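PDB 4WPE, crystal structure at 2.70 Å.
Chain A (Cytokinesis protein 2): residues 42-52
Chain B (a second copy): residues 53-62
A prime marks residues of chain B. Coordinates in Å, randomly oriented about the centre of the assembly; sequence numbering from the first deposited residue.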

# COMPACT_ATOMS: atom_id res chain seq x y z
N LEU A 42 10.20 -14.42 -7.54
CA LEU A 42 10.27 -14.05 -6.13
C LEU A 42 9.62 -12.69 -5.90
O LEU A 42 8.92 -12.49 -4.92
CB LEU A 42 11.71 -14.04 -5.64
CG LEU A 42 11.88 -13.83 -4.13
CD1 LEU A 42 11.42 -15.06 -3.36
CD2 LEU A 42 13.32 -13.48 -3.78
N PHE A 43 9.87 -11.76 -6.82
CA PHE A 43 9.30 -10.42 -6.72
C PHE A 43 7.78 -10.46 -6.73
O PHE A 43 7.13 -9.82 -5.89
CB PHE A 43 9.80 -9.53 -7.86
CG PHE A 43 9.12 -8.19 -7.92
CD1 PHE A 43 9.39 -7.21 -6.97
CD2 PHE A 43 8.22 -7.90 -8.93
CE1 PHE A 43 8.77 -5.98 -7.03
CE2 PHE A 43 7.59 -6.67 -8.99
CZ PHE A 43 7.87 -5.71 -8.04
N PHE A 44 7.22 -11.20 -7.67
CA PHE A 44 5.77 -11.36 -7.80
C PHE A 44 5.17 -11.92 -6.52
O PHE A 44 4.10 -11.50 -6.09
CB PHE A 44 5.44 -12.27 -8.97
CG PHE A 44 5.64 -11.63 -10.32
CD1 PHE A 44 6.01 -12.40 -11.41
CD2 PHE A 44 5.45 -10.27 -10.49
CE1 PHE A 44 6.20 -11.82 -12.65
CE2 PHE A 44 5.63 -9.68 -11.73
CZ PHE A 44 6.01 -10.46 -12.81
N LYS A 45 5.86 -12.89 -5.93
CA LYS A 45 5.39 -13.52 -4.70
C LYS A 45 5.38 -12.53 -3.54
O LYS A 45 4.35 -12.34 -2.89
CB LYS A 45 6.26 -14.72 -4.35
CG LYS A 45 5.83 -15.45 -3.09
CD LYS A 45 6.68 -16.68 -2.84
CE LYS A 45 6.15 -17.48 -1.67
NZ LYS A 45 7.21 -18.32 -1.04
N GLN A 46 6.52 -11.89 -3.30
CA GLN A 46 6.66 -10.95 -2.18
C GLN A 46 5.74 -9.75 -2.34
O GLN A 46 5.14 -9.29 -1.38
CB GLN A 46 8.11 -10.49 -2.05
CG GLN A 46 9.08 -11.60 -1.70
CD GLN A 46 10.29 -11.09 -0.95
OE1 GLN A 46 11.41 -11.10 -1.48
NE2 GLN A 46 10.08 -10.64 0.28
N ARG A 47 5.64 -9.25 -3.57
CA ARG A 47 4.73 -8.16 -3.90
C ARG A 47 3.27 -8.57 -3.63
O ARG A 47 2.48 -7.77 -3.14
CB ARG A 47 4.91 -7.75 -5.36
CG ARG A 47 3.88 -6.77 -5.87
CD ARG A 47 4.19 -5.35 -5.44
NE ARG A 47 3.89 -4.40 -6.50
CZ ARG A 47 2.68 -3.91 -6.74
NH1 ARG A 47 1.65 -4.29 -5.99
NH2 ARG A 47 2.49 -3.05 -7.74
N SER A 48 2.94 -9.81 -3.96
CA SER A 48 1.60 -10.34 -3.69
C SER A 48 1.32 -10.38 -2.20
O SER A 48 0.24 -9.97 -1.74
CB SER A 48 1.44 -11.74 -4.29
OG SER A 48 1.76 -12.73 -3.32
N GLU A 49 2.29 -10.87 -1.44
CA GLU A 49 2.15 -10.99 0.00
C GLU A 49 2.05 -9.62 0.66
O GLU A 49 1.42 -9.47 1.71
CB GLU A 49 3.34 -11.78 0.59
N LEU A 50 2.66 -8.62 0.03
CA LEU A 50 2.65 -7.26 0.54
C LEU A 50 1.27 -6.61 0.42
O LEU A 50 0.80 -5.95 1.35
CB LEU A 50 3.68 -6.41 -0.20
CG LEU A 50 3.72 -4.91 0.12
CD1 LEU A 50 4.06 -4.70 1.59
CD2 LEU A 50 4.72 -4.19 -0.77
N GLU A 51 0.63 -6.81 -0.73
CA GLU A 51 -0.67 -6.20 -1.00
C GLU A 51 -1.76 -6.82 -0.13
O GLU A 51 -2.71 -6.14 0.26
CB GLU A 51 -1.03 -6.35 -2.48
CG GLU A 51 -0.13 -5.58 -3.43
CD GLU A 51 -0.22 -4.08 -3.25
OE1 GLU A 51 -1.25 -3.59 -2.74
OE2 GLU A 51 0.75 -3.37 -3.62
N LYS A 52 -1.62 -8.11 0.17
CA LYS A 52 -2.57 -8.79 1.03
C LYS A 52 -2.55 -8.20 2.43
O LYS A 52 -3.59 -7.94 3.02
CB LYS A 52 -2.27 -10.29 1.08
CG LYS A 52 -3.24 -11.10 1.93
CD LYS A 52 -2.67 -12.47 2.26
CE LYS A 52 -3.65 -13.28 3.09
NZ LYS A 52 -3.13 -14.65 3.37
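Chain B 53-62: DYARRLGAIT

Antiparallel helix pairs offer a clear lesson in how two regular backbones find a common register, and the dimer contact of Cytokinesis protein 2 is a compact example. Residues 53-62 of chain B are helical throughout, as are residues 42-52 of chain A, and both helices extend beyond the stretches considered here. Each is held by the usual ladder of i to i+4 backbone hydrogen bonds, such as Leu58′ N to Tyr54′ O at 2.9 Å on one side and Leu50 N to Gln46 O at 2.9 Å on the other. The N-to-C directions differ by 173°, so chain B runs almost exactly against chain A, and the axes approach to 10.3 Å. Because the directions are reversed, the register pairs late residues with early ones: the CA atoms of Gln46 and Ile61′ lie 6.8 Å apart, and those of Leu50 and Tyr54′ 7.5 Å apart.

The apolar packing follows the knob-into-hole principle, in which a side chain from one helix enters a hollow framed by four residues of its neighbour. Here it operates in both directions. Leu50, with its CA-to-CB bond toward chain B and its side chain in the tp rotamer, sits among Tyr54′, Arg57′, Leu58′ and Ile61′. Leu50 CG lies 3.7 Å from Tyr54′ CE1, Leu50 CD1 3.6 Å from Arg57′ CD, and Leu50 CD2 3.9 Å from Leu58′ CD1. Ile61′ returns the gesture: its CA-to-CB bond also points toward the partner, and its mt side chain settles among Phe43, Gln46, Arg47 and Leu50. Ile61′ CG2 meets Phe43 CD1 at 3.5 Å, while Ile61′ CD1 reaches Gln46 O at 3.5 Å and stands 4.0 Å from Leu50 CD2. The two knobs therefore touch each other as well as their holes, and they contribute the largest shares of the 529 Å² buried between the stretches.

Polar contacts are fewer but more directional. The CA-to-CB bond of Tyr54′ points sideways, yet its long side chain, with chi1 in t, carries the hydroxyl to chain A, where Tyr54′ OH donates a hydrogen bond of 2.6 Å to Glu51 OE2. The carboxylate oxygen lies at the edge of the tyrosine ring, near its plane. Glu51 starts from a CA-to-CB bond directed away from chain B, but its chi1 and chi2, both m, bring its end back to the contact. Glu51 OE2 also forms a salt bridge with Arg47 NH1 at 2.7 Å, so one oxygen joins a bond within chain A to a bond between chains.

Arg57′ illustrates how a charged residue can flank an apolar contact. Its extended side chain, with chi1 to chi3 all t, reaches across toward Glu49 and Leu50 of chain A and places Arg57′ NH2 3.8 Å from Glu49 CB, while one face of its guanidinium covers Leu50 N. The side chain of Glu49 is not modelled past CB, so the position of its carboxylate relative to Arg57′ cannot be read from the model.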

# COMPACT_ATOMS: atom_id res chain seq x y z
N ASP B 53 5.10 1.33 6.81
CA ASP B 53 5.43 -0.09 6.71
C ASP B 53 5.35 -0.58 5.27
O ASP B 53 6.12 -1.44 4.85
CB ASP B 53 4.50 -0.91 7.60
CG ASP B 53 4.52 -0.45 9.05
OD1 ASP B 53 5.44 0.32 9.41
OD2 ASP B 53 3.63 -0.85 9.82
N TYR B 54 4.41 -0.02 4.51
CA TYR B 54 4.27 -0.38 3.10
C TYR B 54 5.50 0.07 2.32
O TYR B 54 6.05 -0.70 1.53
CB TYR B 54 3.01 0.24 2.50
CG TYR B 54 2.75 -0.16 1.07
CD1 TYR B 54 2.12 -1.36 0.75
CD2 TYR B 54 3.13 0.67 0.02
CE1 TYR B 54 1.88 -1.72 -0.56
CE2 TYR B 54 2.90 0.32 -1.30
CZ TYR B 54 2.28 -0.88 -1.58
OH TYR B 54 2.05 -1.23 -2.90
N ALA B 55 5.93 1.31 2.54
CA ALA B 55 7.10 1.85 1.85
C ALA B 55 8.36 1.10 2.25
O ALA B 55 9.18 0.75 1.40
CB ALA B 55 7.25 3.33 2.15
N ARG B 56 8.50 0.84 3.55
CA ARG B 56 9.70 0.17 4.05
C ARG B 56 9.79 -1.26 3.55
O ARG B 56 10.87 -1.73 3.20
CB ARG B 56 9.72 0.20 5.59
CG ARG B 56 10.13 1.55 6.19
CD ARG B 56 10.86 2.43 5.18
NE ARG B 56 11.54 3.56 5.82
CZ ARG B 56 12.83 3.56 6.16
NH1 ARG B 56 13.59 2.50 5.91
NH2 ARG B 56 13.36 4.63 6.74
N ARG B 57 8.66 -1.96 3.51
CA ARG B 57 8.65 -3.35 3.08
C ARG B 57 8.75 -3.46 1.56
O ARG B 57 9.28 -4.45 1.04
CB ARG B 57 7.39 -4.06 3.57
CG ARG B 57 7.47 -5.57 3.43
CD ARG B 57 6.25 -6.24 4.01
NE ARG B 57 6.07 -7.58 3.46
CZ ARG B 57 5.06 -8.39 3.77
NH1 ARG B 57 4.14 -7.99 4.64
NH2 ARG B 57 4.97 -9.59 3.22
N LEU B 58 8.25 -2.46 0.85
CA LEU B 58 8.38 -2.42 -0.60
C LEU B 58 9.84 -2.16 -0.98
O LEU B 58 10.35 -2.73 -1.94
CB LEU B 58 7.48 -1.34 -1.21
CG LEU B 58 7.51 -1.23 -2.74
CD1 LEU B 58 7.04 -2.52 -3.38
CD2 LEU B 58 6.68 -0.05 -3.21
N GLY B 59 10.49 -1.30 -0.21
CA GLY B 59 11.90 -1.00 -0.42
C GLY B 59 12.76 -2.23 -0.22
O GLY B 59 13.70 -2.47 -0.98
N ALA B 60 12.43 -3.02 0.79
CA ALA B 60 13.12 -4.27 1.06
C ALA B 60 12.92 -5.26 -0.08
O ALA B 60 13.80 -6.07 -0.38
CB ALA B 60 12.65 -4.88 2.37
N ILE B 61 11.75 -5.20 -0.71
CA ILE B 61 11.43 -6.08 -1.83
C ILE B 61 12.21 -5.68 -3.08
O ILE B 61 12.77 -6.54 -3.76
CB ILE B 61 9.91 -6.09 -2.12
CG1 ILE B 61 9.19 -6.96 -1.09
CG2 ILE B 61 9.63 -6.61 -3.52
CD1 ILE B 61 7.67 -6.91 -1.20
N THR B 62 12.26 -4.38 -3.36
CA THR B 62 13.05 -3.88 -4.48
C THR B 62 14.54 -4.09 -4.21
O THR B 62 15.35 -4.13 -5.14
CB THR B 62 12.78 -2.39 -4.75
OG1 THR B 62 13.19 -1.61 -3.62
CG2 THR B 62 11.31 -2.16 -5.03